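Local coordinates for acetyl-CoA acetyltransferase (Elizabethkingia anophelis NUHP1, PDB 6BN2), which probably catalyses the condensation of two acetyl-CoA molecules to acetoacetyl-CoA, the biosynthetic thiolase reaction, by way of an acetyl-cysteine intermediate, at residues E169-E174 with W295-P300. Sequence-based numbering, arbitrary orientation.
Sequences ELCAKE and WFTTAP
Leu170, Cys171 and Glu174, on one side of the short helix 169-174, receive the indole of Trp295 in a predominantly apolar contact with the loop between strand 281-290 and helix 300-311. Trp295 is turned with CG anti to the carbonyl carbon (chi1 -75°), and the far rim of its six-membered ring reaches the helix. Leu170 CD2 lies over one face in a CH-pi contact, 4.3 Å from the centroid of the six-membered ring and 27° off its normal, displaced toward the rim. Leu170 CG touches Trp295 CZ2 at 3.8 Å. Glu174 meets the edge instead: its CB approaches Trp295 CH2 to 3.4 Å near the ring plane, with CG close behind, while the carboxylate plane stands 84° from that of the indole. Cys171 CA comes up obliquely to Trp295 CZ3, at 3.8 Å. In this thiolase-family chain the contact joins the N-terminal region carrying helix 169-174 to the C-terminal region, whose Cys386, predicted to be a catalytic proton acceptor, has its side chain about 6 Å from that of Thr297. Beside the indole, Cys171 CB packs on Thr297 OG1 at 3.6 Å. Cys171 SG, anti to its own backbone N, touches both threonines, meeting Thr298 CG2 at 4.1 Å. Helix 328-338 adjoins both segments, with Ala333 against Cys171 and Ile337 against Thr298. Thr298 OG1 is hydrogen-bonded to a glycerol, probably from the crystallisation liquor, and weakly to Gln291, whose NE2 also bonds Trp295 O.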
loop_
_atom_site.group_PDB
_atom_site.type_symbol
_atom_site.label_atom_id
_atom_site.label_comp_id
_atom_site.label_asym_id
_atom_site.label_seq_id
_atom_site.Cartn_x
_atom_site.Cartn_y
_atom_site.Cartn_z
ATOM N N GLU A 169 8.998 -10.172 24.435
ATOM C CA GLU A 169 9.172 -10.632 25.810
ATOM C C GLU A 169 7.873 -11.203 26.375
ATOM O O GLU A 169 7.899 -12.158 27.164
ATOM C CB GLU A 169 9.662 -9.489 26.701
ATOM C CG GLU A 169 11.098 -9.037 26.452
ATOM C CD GLU A 169 12.134 -10.020 26.993
ATOM O OE1 GLU A 169 13.339 -9.699 26.935
ATOM O OE2 GLU A 169 11.758 -11.112 27.473
ATOM N N LEU A 170 6.734 -10.601 26.017
ATOM C CA LEU A 170 5.449 -11.153 26.431
ATOM C C LEU A 170 5.291 -12.576 25.912
ATOM O O LEU A 170 4.838 -13.475 26.639
ATOM C CB LEU A 170 4.315 -10.261 25.910
ATOM C CG LEU A 170 2.877 -10.695 26.180
ATOM C CD1 LEU A 170 2.566 -10.635 27.682
ATOM C CD2 LEU A 170 1.916 -9.800 25.382
ATOM N N CYS A 171 5.683 -12.796 24.654
ATOM C CA CYS A 171 5.609 -14.123 24.062
ATOM C C CYS A 171 6.531 -15.105 24.784
ATOM O O CYS A 171 6.134 -16.241 25.081
ATOM C CB CYS A 171 5.949 -14.012 22.570
ATOM S SG CYS A 171 5.900 -15.584 21.664
ATOM N N ALA A 172 7.762 -14.679 25.092
ATOM C CA ALA A 172 8.698 -15.553 25.801
ATOM C C ALA A 172 8.136 -15.993 27.143
ATOM O O ALA A 172 8.302 -17.151 27.550
ATOM C CB ALA A 172 10.034 -14.841 26.006
ATOM N N LYS A 173 7.480 -15.072 27.849
ATOM C CA LYS A 173 6.937 -15.375 29.167
ATOM C C LYS A 173 5.765 -16.342 29.063
ATOM O O LYS A 173 5.713 -17.356 29.772
ATOM C CB LYS A 173 6.513 -14.071 29.847
ATOM C CG LYS A 173 5.911 -14.244 31.234
ATOM C CD LYS A 173 5.378 -12.910 31.749
ATOM C CE LYS A 173 4.280 -12.370 30.833
ATOM N NZ LYS A 173 3.915 -10.949 31.114
ATOM N N GLU A 174 4.816 -16.040 28.170
ATOM C CA GLU A 174 3.604 -16.846 28.055
ATOM C C GLU A 174 3.902 -18.251 27.547
ATOM O O GLU A 174 3.250 -19.213 27.964
ATOM C CB GLU A 174 2.608 -16.150 27.125
ATOM C CG GLU A 174 1.413 -17.003 26.725
ATOM C CD GLU A 174 0.380 -17.124 27.833
ATOM O OE1 GLU A 174 0.381 -16.259 28.737
ATOM O OE2 GLU A 174 -0.425 -18.083 27.801
ATOM N N TRP A 295 -0.298 -9.821 20.357
ATOM C CA TRP A 295 -0.026 -11.213 20.010
ATOM C C TRP A 295 0.283 -11.402 18.530
ATOM O O TRP A 295 0.033 -12.470 17.968
ATOM C CB TRP A 295 -1.189 -12.100 20.453
ATOM C CG TRP A 295 -1.122 -12.262 21.935
ATOM C CD1 TRP A 295 -1.960 -11.717 22.876
ATOM C CD2 TRP A 295 -0.086 -12.934 22.659
ATOM N NE1 TRP A 295 -1.522 -12.055 24.140
ATOM C CE2 TRP A 295 -0.374 -12.798 24.028
ATOM C CE3 TRP A 295 1.049 -13.661 22.272
ATOM C CZ2 TRP A 295 0.433 -13.359 25.018
ATOM C CZ3 TRP A 295 1.847 -14.213 23.250
ATOM C CH2 TRP A 295 1.535 -14.058 24.606
ATOM N N PHE A 296 0.833 -10.373 17.874
ATOM C CA PHE A 296 1.268 -10.564 16.496
ATOM C C PHE A 296 2.284 -11.699 16.404
ATOM O O PHE A 296 2.372 -12.371 15.374
ATOM C CB PHE A 296 1.866 -9.264 15.926
ATOM C CG PHE A 296 3.269 -8.954 16.421
ATOM C CD1 PHE A 296 4.386 -9.525 15.815
ATOM C CD2 PHE A 296 3.459 -8.072 17.470
ATOM C CE1 PHE A 296 5.664 -9.255 16.278
ATOM C CE2 PHE A 296 4.729 -7.789 17.929
ATOM C CZ PHE A 296 5.834 -8.382 17.335
ATOM N N THR A 297 3.026 -11.938 17.488
ATOM C CA THR A 297 4.113 -12.916 17.486
ATOM C C THR A 297 3.647 -14.323 17.125
ATOM O O THR A 297 4.409 -15.088 16.520
ATOM C CB THR A 297 4.773 -12.958 18.865
ATOM O OG1 THR A 297 3.759 -13.140 19.862
ATOM C CG2 THR A 297 5.509 -11.643 19.150
ATOM N N THR A 298 2.438 -14.704 17.535
ATOM C CA THR A 298 1.928 -16.045 17.266
ATOM C C THR A 298 0.842 -16.059 16.192
ATOM O O THR A 298 0.234 -17.108 15.942
ATOM C CB THR A 298 1.398 -16.671 18.557
ATOM O OG1 THR A 298 0.318 -15.871 19.063
ATOM C CG2 THR A 298 2.509 -16.753 19.611
ATOM N N ALA A 299 0.582 -14.924 15.550
ATOM C CA ALA A 299 -0.375 -14.930 14.450
ATOM C C ALA A 299 0.021 -15.848 13.289
ATOM O O ALA A 299 -0.897 -16.355 12.618
ATOM C CB ALA A 299 -0.604 -13.487 13.951
ATOM N N PRO A 300 1.301 -16.102 12.985
ATOM C CA PRO A 300 1.584 -17.064 11.903
ATOM C C PRO A 300 0.976 -18.424 12.171
ATOM O O PRO A 300 0.558 -19.106 11.225
ATOM C CB PRO A 300 3.124 -17.111 11.869
ATOM C CG PRO A 300 3.510 -15.700 12.299
ATOM C CD PRO A 300 2.542 -15.443 13.439
#